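Local coordinates for protein 2,3-bisphosphoglycerate-independent phosphoglycerate mutase (Pyrococcus horikoshii, PDB 2ZKT) that probably interconverts 2-phosphoglycerate and 3-phosphoglycerate in glycolysis as a metal-binding phosphoglycerate mutase of the alkaline phosphatase clan, at residues 7-13 / 296-302. Residues are numbered along the deposited sequence; the frame is centred on the assembly and turned at random.
With ZN (zinc ion), chain G.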
ATOM      1  N   GLY B   7     -15.958  21.763   1.920  1.00 43.56           N
ATOM      2  CA  GLY B   7     -14.623  21.332   2.286  1.00 42.27           C
ATOM      3  C   GLY B   7     -14.608  19.984   2.984  1.00 43.64           C
ATOM      4  O   GLY B   7     -15.536  19.646   3.721  1.00 44.72           O
ATOM      5  N   LEU B   8     -13.552  19.207   2.744  1.00 41.50           N
ATOM      6  CA  LEU B   8     -13.404  17.908   3.389  1.00 42.40           C
ATOM      7  C   LEU B   8     -11.945  17.719   3.830  1.00 42.62           C
ATOM      8  O   LEU B   8     -11.061  17.408   3.023  1.00 42.99           O
ATOM      9  CB  LEU B   8     -13.836  16.773   2.441  1.00 41.76           C
ATOM     10  CG  LEU B   8     -13.742  15.344   2.992  1.00 42.06           C
ATOM     11  CD1 LEU B   8     -14.365  15.239   4.382  1.00 45.28           C
ATOM     12  CD2 LEU B   8     -14.436  14.425   2.021  1.00 44.03           C
ATOM     13  N   LEU B   9     -11.707  17.924   5.121  1.00 42.39           N
ATOM     14  CA  LEU B   9     -10.379  17.794   5.672  1.00 43.49           C
ATOM     15  C   LEU B   9     -10.246  16.450   6.393  1.00 43.25           C
ATOM     16  O   LEU B   9     -10.926  16.189   7.400  1.00 43.71           O
ATOM     17  CB  LEU B   9     -10.100  18.953   6.638  1.00 42.89           C
ATOM     18  CG  LEU B   9      -8.751  18.906   7.372  1.00 47.04           C
ATOM     19  CD1 LEU B   9      -7.629  18.713   6.363  1.00 46.99           C
ATOM     20  CD2 LEU B   9      -8.553  20.187   8.181  1.00 45.41           C
ATOM     21  N   ILE B  10      -9.352  15.607   5.874  1.00 42.02           N
ATOM     22  CA  ILE B  10      -9.127  14.278   6.430  1.00 40.67           C
ATOM     23  C   ILE B  10      -7.781  14.147   7.150  1.00 41.35           C
ATOM     24  O   ILE B  10      -6.716  14.398   6.569  1.00 40.86           O
ATOM     25  CB  ILE B  10      -9.251  13.234   5.293  1.00 40.21           C
ATOM     26  CG1 ILE B  10     -10.687  13.287   4.737  1.00 39.87           C
ATOM     27  CG2 ILE B  10      -8.897  11.830   5.788  1.00 37.88           C
ATOM     28  CD1 ILE B  10     -10.944  12.304   3.625  1.00 41.28           C
ATOM     29  N   ILE B  11      -7.837  13.772   8.430  1.00 43.84           N
ATOM     30  CA  ILE B  11      -6.628  13.598   9.224  1.00 42.88           C
ATOM     31  C   ILE B  11      -6.355  12.136   9.594  1.00 44.74           C
ATOM     32  O   ILE B  11      -7.186  11.457  10.233  1.00 43.50           O
ATOM     33  CB  ILE B  11      -6.683  14.416  10.541  1.00 43.80           C
ATOM     34  CG1 ILE B  11      -6.686  15.925  10.224  1.00 41.54           C
ATOM     35  CG2 ILE B  11      -5.501  14.050  11.436  1.00 38.15           C
ATOM     36  CD1 ILE B  11      -5.459  16.398   9.452  1.00 47.45           C
ATOM     37  N   LEU B  12      -5.182  11.658   9.179  1.00 45.71           N
ATOM     38  CA  LEU B  12      -4.751  10.305   9.487  1.00 46.01           C
ATOM     39  C   LEU B  12      -3.703  10.484  10.588  1.00 46.97           C
ATOM     40  O   LEU B  12      -2.520  10.674  10.314  1.00 48.77           O
ATOM     41  CB  LEU B  12      -4.140   9.649   8.245  1.00 45.91           C
ATOM     42  CG  LEU B  12      -5.050   9.702   7.008  1.00 46.69           C
ATOM     43  CD1 LEU B  12      -4.455   8.810   5.942  1.00 46.17           C
ATOM     44  CD2 LEU B  12      -6.463   9.241   7.353  1.00 42.89           C
ATOM     45  N   ASP B  13      -4.178  10.451  11.834  1.00 46.75           N
ATOM     46  CA  ASP B  13      -3.357  10.639  13.030  1.00 45.78           C
ATOM     47  C   ASP B  13      -1.983   9.957  12.971  1.00 45.20           C
ATOM     48  O   ASP B  13      -1.873   8.763  12.671  1.00 43.75           O
ATOM     49  CB  ASP B  13      -4.151  10.150  14.252  1.00 45.95           C
ATOM     50  CG  ASP B  13      -3.852  10.947  15.509  1.00 50.35           C
ATOM     51  OD1 ASP B  13      -2.774  10.727  16.109  1.00 56.62           O
ATOM     52  OD2 ASP B  13      -4.692  11.810  15.887  1.00 59.31           O
ATOM     53  N   PHE B 296     -18.312  22.608   5.693  1.00 49.96           N
ATOM     54  CA  PHE B 296     -16.985  22.076   5.991  1.00 47.68           C
ATOM     55  C   PHE B 296     -17.111  20.837   6.875  1.00 47.10           C
ATOM     56  O   PHE B 296     -17.756  20.884   7.936  1.00 46.59           O
ATOM     57  CB  PHE B 296     -16.156  23.144   6.725  1.00 46.71           C
ATOM     58  CG  PHE B 296     -14.682  22.857   6.749  1.00 46.24           C
ATOM     59  CD1 PHE B 296     -13.873  23.210   5.664  1.00 45.77           C
ATOM     60  CD2 PHE B 296     -14.101  22.209   7.841  1.00 44.15           C
ATOM     61  CE1 PHE B 296     -12.511  22.921   5.664  1.00 50.75           C
ATOM     62  CE2 PHE B 296     -12.732  21.916   7.850  1.00 42.10           C
ATOM     63  CZ  PHE B 296     -11.939  22.270   6.765  1.00 48.93           C
ATOM     64  N   VAL B 297     -16.493  19.733   6.441  1.00 45.15           N
ATOM     65  CA  VAL B 297     -16.531  18.491   7.206  1.00 43.98           C
ATOM     66  C   VAL B 297     -15.116  18.015   7.532  1.00 43.09           C
ATOM     67  O   VAL B 297     -14.228  18.003   6.668  1.00 42.34           O
ATOM     68  CB  VAL B 297     -17.299  17.361   6.429  1.00 44.53           C
ATOM     69  CG1 VAL B 297     -17.118  16.011   7.119  1.00 42.18           C
ATOM     70  CG2 VAL B 297     -18.794  17.702   6.359  1.00 44.40           C
ATOM     71  N   PHE B 298     -14.918  17.627   8.790  1.00 42.45           N
ATOM     72  CA  PHE B 298     -13.632  17.141   9.279  1.00 43.00           C
ATOM     73  C   PHE B 298     -13.768  15.657   9.660  1.00 44.43           C
ATOM     74  O   PHE B 298     -14.682  15.276  10.390  1.00 47.31           O
ATOM     75  CB  PHE B 298     -13.213  17.975  10.506  1.00 42.89           C
ATOM     76  CG  PHE B 298     -12.017  17.431  11.240  1.00 41.81           C
ATOM     77  CD1 PHE B 298     -10.750  17.432  10.646  1.00 43.59           C
ATOM     78  CD2 PHE B 298     -12.158  16.898  12.522  1.00 39.40           C
ATOM     79  CE1 PHE B 298      -9.636  16.906  11.324  1.00 46.73           C
ATOM     80  CE2 PHE B 298     -11.048  16.366  13.211  1.00 42.91           C
ATOM     81  CZ  PHE B 298      -9.787  16.371  12.610  1.00 44.10           C
ATOM     82  N   LEU B 299     -12.864  14.821   9.159  1.00 44.45           N
ATOM     83  CA  LEU B 299     -12.885  13.384   9.447  1.00 47.14           C
ATOM     84  C   LEU B 299     -11.555  12.972  10.085  1.00 47.57           C
ATOM     85  O   LEU B 299     -10.476  13.246   9.542  1.00 49.20           O
ATOM     86  CB  LEU B 299     -13.116  12.589   8.150  1.00 46.13           C
ATOM     87  CG  LEU B 299     -12.984  11.058   8.204  1.00 48.74           C
ATOM     88  CD1 LEU B 299     -13.887  10.470   9.276  1.00 53.77           C
ATOM     89  CD2 LEU B 299     -13.340  10.481   6.844  1.00 50.56           C
ATOM     90  N   HIS B 300     -11.638  12.311  11.236  1.00 48.16           N
ATOM     91  CA  HIS B 300     -10.444  11.875  11.956  1.00 48.14           C
ATOM     92  C   HIS B 300     -10.350  10.340  12.034  1.00 48.82           C
ATOM     93  O   HIS B 300     -11.354   9.657  12.241  1.00 50.64           O
ATOM     94  CB  HIS B 300     -10.466  12.501  13.357  1.00 47.05           C
ATOM     95  CG  HIS B 300      -9.185  12.348  14.120  1.00 48.16           C
ATOM     96  ND1 HIS B 300      -8.869  11.205  14.829  1.00 52.12           N
ATOM     97  CD2 HIS B 300      -8.139  13.197  14.288  1.00 47.98           C
ATOM     98  CE1 HIS B 300      -7.684  11.357  15.406  1.00 47.35           C
ATOM     99  NE2 HIS B 300      -7.221  12.558  15.093  1.00 49.17           N
ATOM    100  N   PHE B 301      -9.139   9.812  11.845  1.00 48.86           N
ATOM    101  CA  PHE B 301      -8.867   8.365  11.895  1.00 49.08           C
ATOM    102  C   PHE B 301      -7.657   8.214  12.815  1.00 49.69           C
ATOM    103  O   PHE B 301      -6.548   8.581  12.438  1.00 49.39           O
ATOM    104  CB  PHE B 301      -8.527   7.844  10.490  1.00 49.36           C
ATOM    105  CG  PHE B 301      -8.308   6.353  10.424  1.00 51.19           C
ATOM    106  CD1 PHE B 301      -9.375   5.464  10.615  1.00 51.80           C
ATOM    107  CD2 PHE B 301      -7.034   5.831  10.163  1.00 46.78           C
ATOM    108  CE1 PHE B 301      -9.176   4.082  10.544  1.00 49.60           C
ATOM    109  CE2 PHE B 301      -6.819   4.450  10.090  1.00 50.03           C
ATOM    110  CZ  PHE B 301      -7.894   3.568  10.279  1.00 51.57           C
ATOM    111  N   LYS B 302      -7.863   7.657  14.009  1.00 51.04           N
ATOM    112  CA  LYS B 302      -6.788   7.531  15.010  1.00 52.27           C
ATOM    113  C   LYS B 302      -5.809   6.336  15.005  1.00 52.88           C
ATOM    114  O   LYS B 302      -4.596   6.524  15.202  1.00 53.76           O
ATOM    115  CB  LYS B 302      -7.419   7.627  16.412  1.00 53.78           C
ATOM    116  CG  LYS B 302      -6.428   7.635  17.571  1.00 56.32           C
ATOM    117  CD  LYS B 302      -5.516   8.862  17.524  1.00 63.29           C
ATOM    118  CE  LYS B 302      -4.869   9.126  18.887  1.00 66.72           C
ATOM    119  NZ  LYS B 302      -4.217   7.908  19.453  1.00 68.87           N
TER
HETATM  120 ZN    ZN G 414      -2.510  12.768  17.072  1.00 55.00          ZN
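Six backbone hydrogen bonds join two parallel strands. Val-297 N to Gly-7 O (2.9 Å) and Leu-9 N to Val-297 O (3.0 Å) begin a zigzag that continues through Leu-299 and Ile-11 to Phe-301, whose O accepts from Asp-13 N at 3.1 Å. The backbones of Leu-8 and Ile-10 bond to strand 339-344, so strand 6-12 lies inside the sheet.

Apolar packing fills both faces. On one, Ile-11 CG1 meets the edge of the flat Phe-298 ring at CE1 (3.3 Å), and Leu-9 CB lies 3.8 Å from Phe-296 CZ; a CB on Gly-7 would clash with that ring. On the other, Leu-8 CD1 and Val-297 CG1 are 4.0 Å apart, and the branched aliphatic chains of Leu-8, Leu-12 and Leu-299 suit packing on helix 313-331.

Such a parallel core, flanked by helices, belongs to the alkaline phosphatase-like metalloenzyme fold.

Asp-13, just past the C-terminal end of its strand, has a carboxylate that serves two partners: OD1 binds zinc (2.3 Å) alongside Ser-60, Asp-346 and His-347, while OD2 accepts a weak hydrogen bond from His-300 NE2 (2.8 Å). The long aliphatic chain of Lys-302 brings CD within 3.3 Å of Asp-13 CG, its NZ bonding Asp-305 of the second zinc site.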